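Local structure of angiotensin-converting enzyme (Anopheles gambiae, 6S1Y) at residues Leu83-Arg86 against Ile87-Leu90; Leu546-Gly549 against Ser550-Trp554. The protein probably cleaves dipeptides from the carboxyl ends of peptides, as a zinc-dependent metallopeptidase of the angiotensin-converting enzyme family in the malaria mosquito. One frame throughout, in Å; residues are numbered along the deposited sequence.

In the fold
Neither contact closes a long loop, since each is made between neighbours in sequence. Contact 1 comes first, on the last turns of helix 81-90, out on the periphery of the chain and packed against helix 12-42. More than 450 residues later, contact 2 turns the chain out of helix 536-547 and leads it toward helix 554-562. The two stand in series, neither nesting nor crossing, yet the fold brings their centres to about 13 Å of each other. Ser550 supplies the main polar join: its backbone O accepts from Arg85 and its hydroxyl is hydrogen-bonded to Lys89. Helix 81-90 is thereby tied to a turn late in the chain, with the loop bearing Phe375 beside both.

Contact 1 (Leu83-Arg86 against Ile87-Leu90); sequences LKRR and IKKL
Arg85 and Lys89, one helical turn apart, run alongside each other in the same direction, with CD of Lys89 over one face of the Arg85 guanidinium. The arginine chain is extended from CG to NE, which carries NH2 out to Ser550. The lysine comes to the same region, its NZ 3.6 Å from NH2 of Arg85. Lys88 approaches the guanidinium obliquely, its NZ 4.0 Å from NH1 of Arg85. Three positive side chains thus share one corner of the helix. Long, flexible chains suit such a place, because methylenes can pack near the backbone while the charged ends seek acceptors farther out.

The helix backbone is bonded regularly: N of Lys89 reaches O of Arg85 at 3.1 Å, and N of Leu90 reaches O of Arg86 at 3.2 Å. On the buried side, Ile87 sends CD1 to within 4.1 Å of CG of Leu83. Branched apolar residues fit there, since Leu83 faces helix 12-42, as does Leu90, which meets Tyr26. The CB, CG and CD1 atoms of Leu90 also lie against the carbonyl oxygen of Arg86. Arg86 itself turns to that neighbouring helix, bending at chi3 (67°) so that NE forms a salt bridge with Glu23.

The outer shell probably helps Arg85 and Lys89 tolerate each other. NH2 of Arg85 donates to the backbone oxygen of Ser550, and NZ of Lys89 is hydrogen-bonded to the hydroxyl of that same serine. Their closeness is consistent with each having its own neutral acceptor on Ser550, the backbone O and the hydroxyl, and with no attraction between them; the mutual repulsion may make it somewhat easier for the lysines to lose a proton.

Contact 2 (Leu546-Gly549 against Ser550-Trp554); sequences LALG and SSKPW
The carbonyl oxygen of Leu548 is gripped twice by Ser551. The hydroxyl OG donates from 2.7 Å, in the carbonyl plane and on a lone pair, while the backbone N of Ser551 lies 2.9 Å from the same Leu548 oxygen, tilted out of that plane, in a nearly straight bond (165° at the hydrogen). A short hydroxyl side chain suits this double hold: with chi1 at 64°, OG sits between its own N and carbonyl carbon and points back to the Leu548 oxygen. The leucine's other end is apolar, its CD2 meeting CD of Lys552 at 4.1 Å, so the aliphatic part of an exposed lysine lies across it.

Gly549 is the first residue to leave helical backbone angles. Its phi of 51° is paired with psi of -128°, a combination that would press a CB into the N of Ser550, and glycine has none. Its N still bonds to O of Leu546 at 3.0 Å. A water donates to O of Gly549 and accepts from N of Lys552, bridging the two. Ser550 is buried and turns its CB away from the preceding residues; its hydroxyl is taken up by Lys89, and its backbone is hydrogen-bonded to that of Phe375.

Leu548 to Ser551 thus form a type II' beta turn, with glycine in its classic second position, redirecting the chain between helix 536-547 and helix 554-562.

Contact 1 (Leu83-Arg86 against Ile87-Leu90)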
# COMPACT_ATOMS: atom_id res chain seq x y z
N LEU A 83 27.67 -12.39 7.52
CA LEU A 83 28.53 -12.09 6.38
C LEU A 83 28.02 -12.76 5.11
O LEU A 83 27.99 -12.14 4.04
CB LEU A 83 29.96 -12.52 6.66
CG LEU A 83 30.97 -11.90 5.69
CD1 LEU A 83 31.26 -10.46 6.11
CD2 LEU A 83 32.25 -12.70 5.59
N LYS A 84 27.66 -14.05 5.21
CA LYS A 84 27.04 -14.72 4.07
C LYS A 84 25.86 -13.92 3.54
O LYS A 84 25.62 -13.86 2.33
CB LYS A 84 26.57 -16.12 4.46
CG LYS A 84 27.66 -17.12 4.81
CD LYS A 84 27.07 -18.53 4.93
CE LYS A 84 27.95 -19.45 5.78
NZ LYS A 84 27.58 -20.89 5.64
N ARG A 85 25.11 -13.29 4.45
CA ARG A 85 23.89 -12.59 4.07
C ARG A 85 24.21 -11.28 3.38
O ARG A 85 23.50 -10.86 2.46
CB ARG A 85 23.04 -12.36 5.31
CG ARG A 85 21.59 -12.04 5.03
CD ARG A 85 20.83 -11.87 6.35
NE ARG A 85 19.53 -11.25 6.14
CZ ARG A 85 18.45 -11.90 5.70
NH1 ARG A 85 18.52 -13.19 5.42
NH2 ARG A 85 17.31 -11.24 5.53
N ARG A 86 25.28 -10.60 3.81
CA ARG A 86 25.67 -9.35 3.16
C ARG A 86 26.12 -9.60 1.73
O ARG A 86 25.87 -8.77 0.85
CB ARG A 86 26.79 -8.68 3.96
CG ARG A 86 26.31 -8.03 5.25
CD ARG A 86 27.46 -7.85 6.25
NE ARG A 86 28.46 -6.89 5.80
CZ ARG A 86 29.67 -6.75 6.34
NH1 ARG A 86 30.05 -7.53 7.35
NH2 ARG A 86 30.51 -5.85 5.86
N ILE A 87 26.76 -10.74 1.48
CA ILE A 87 27.25 -11.04 0.14
C ILE A 87 26.10 -11.43 -0.78
O ILE A 87 26.10 -11.08 -1.97
CB ILE A 87 28.32 -12.14 0.20
CG1 ILE A 87 29.60 -11.61 0.85
CG2 ILE A 87 28.62 -12.68 -1.20
CD1 ILE A 87 30.32 -12.65 1.68
N LYS A 88 25.12 -12.18 -0.27
CA LYS A 88 23.99 -12.59 -1.09
C LYS A 88 23.14 -11.39 -1.51
O LYS A 88 22.74 -11.29 -2.68
CB LYS A 88 23.14 -13.61 -0.33
CG LYS A 88 21.94 -14.16 -1.12
CD LYS A 88 21.04 -15.05 -0.25
CE LYS A 88 20.15 -14.23 0.70
NZ LYS A 88 20.10 -14.79 2.09
N LYS A 89 22.86 -10.48 -0.58
CA LYS A 89 22.00 -9.34 -0.91
C LYS A 89 22.70 -8.34 -1.80
O LYS A 89 22.06 -7.69 -2.64
CB LYS A 89 21.51 -8.67 0.38
CG LYS A 89 20.62 -9.61 1.20
CD LYS A 89 20.16 -8.99 2.51
CE LYS A 89 18.80 -8.34 2.37
NZ LYS A 89 17.69 -9.33 2.54
N LEU A 90 24.02 -8.20 -1.66
CA LEU A 90 24.76 -7.32 -2.55
C LEU A 90 24.85 -7.90 -3.95
O LEU A 90 24.98 -7.16 -4.92
CB LEU A 90 26.16 -7.07 -2.00
CG LEU A 90 26.24 -5.93 -0.99
CD1 LEU A 90 27.55 -6.01 -0.23
CD2 LEU A 90 26.09 -4.59 -1.70

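Contact 2 (Leu546-Gly549 against Ser550-Trp554)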
# COMPACT_ATOMS: atom_id res chain seq x y z
N LEU A 546 12.53 -2.70 14.12
CA LEU A 546 12.84 -1.89 12.95
C LEU A 546 14.33 -1.65 12.79
O LEU A 546 14.80 -1.53 11.66
CB LEU A 546 12.10 -0.55 13.03
CG LEU A 546 10.59 -0.65 13.26
CD1 LEU A 546 9.97 0.73 13.17
CD2 LEU A 546 9.96 -1.60 12.26
N ALA A 547 15.08 -1.55 13.89
CA ALA A 547 16.52 -1.31 13.79
C ALA A 547 17.21 -2.45 13.06
O ALA A 547 18.28 -2.24 12.48
CB ALA A 547 17.14 -1.12 15.17
N LEU A 548 16.61 -3.65 13.05
CA LEU A 548 17.21 -4.76 12.33
C LEU A 548 17.27 -4.54 10.83
O LEU A 548 18.10 -5.17 10.16
CB LEU A 548 16.42 -6.04 12.60
CG LEU A 548 16.44 -6.56 14.04
CD1 LEU A 548 15.48 -7.74 14.13
CD2 LEU A 548 17.85 -6.96 14.47
N GLY A 549 16.42 -3.68 10.28
CA GLY A 549 16.32 -3.60 8.83
C GLY A 549 16.11 -4.97 8.26
O GLY A 549 15.24 -5.75 8.69
N SER A 550 16.95 -5.31 7.29
CA SER A 550 16.89 -6.57 6.57
C SER A 550 17.97 -7.54 7.04
O SER A 550 18.19 -8.57 6.39
CB SER A 550 17.04 -6.29 5.07
OG SER A 550 16.80 -7.46 4.32
N SER A 551 18.62 -7.26 8.17
CA SER A 551 19.81 -8.02 8.55
C SER A 551 19.48 -9.42 9.02
O SER A 551 20.34 -10.30 8.96
CB SER A 551 20.57 -7.28 9.65
OG SER A 551 19.79 -7.18 10.83
N LYS A 552 18.25 -9.65 9.47
CA LYS A 552 17.84 -11.00 9.84
C LYS A 552 16.65 -11.46 8.99
O LYS A 552 15.88 -10.64 8.48
CB LYS A 552 17.46 -11.06 11.33
CG LYS A 552 18.57 -10.58 12.24
CD LYS A 552 18.30 -10.93 13.70
CE LYS A 552 19.58 -10.91 14.53
NZ LYS A 552 19.29 -10.90 16.00
N PRO A 553 16.50 -12.77 8.81
CA PRO A 553 15.26 -13.31 8.23
C PRO A 553 14.05 -12.78 8.98
O PRO A 553 14.08 -12.61 10.21
CB PRO A 553 15.41 -14.83 8.42
CG PRO A 553 16.88 -15.05 8.49
CD PRO A 553 17.46 -13.84 9.16
N TRP A 554 12.96 -12.55 8.25
CA TRP A 554 11.89 -11.74 8.81
C TRP A 554 11.17 -12.44 9.96
O TRP A 554 10.63 -11.76 10.83
CB TRP A 554 10.90 -11.32 7.71
CG TRP A 554 10.09 -12.39 7.09
CD1 TRP A 554 10.28 -12.97 5.86
CD2 TRP A 554 8.93 -13.00 7.65
NE1 TRP A 554 9.32 -13.93 5.64
CE2 TRP A 554 8.47 -13.95 6.72
CE3 TRP A 554 8.22 -12.83 8.85
CZ2 TRP A 554 7.34 -14.74 6.95
CZ3 TRP A 554 7.11 -13.61 9.09
CH2 TRP A 554 6.68 -14.56 8.14
O HOH W 1 15.79 -8.14 9.97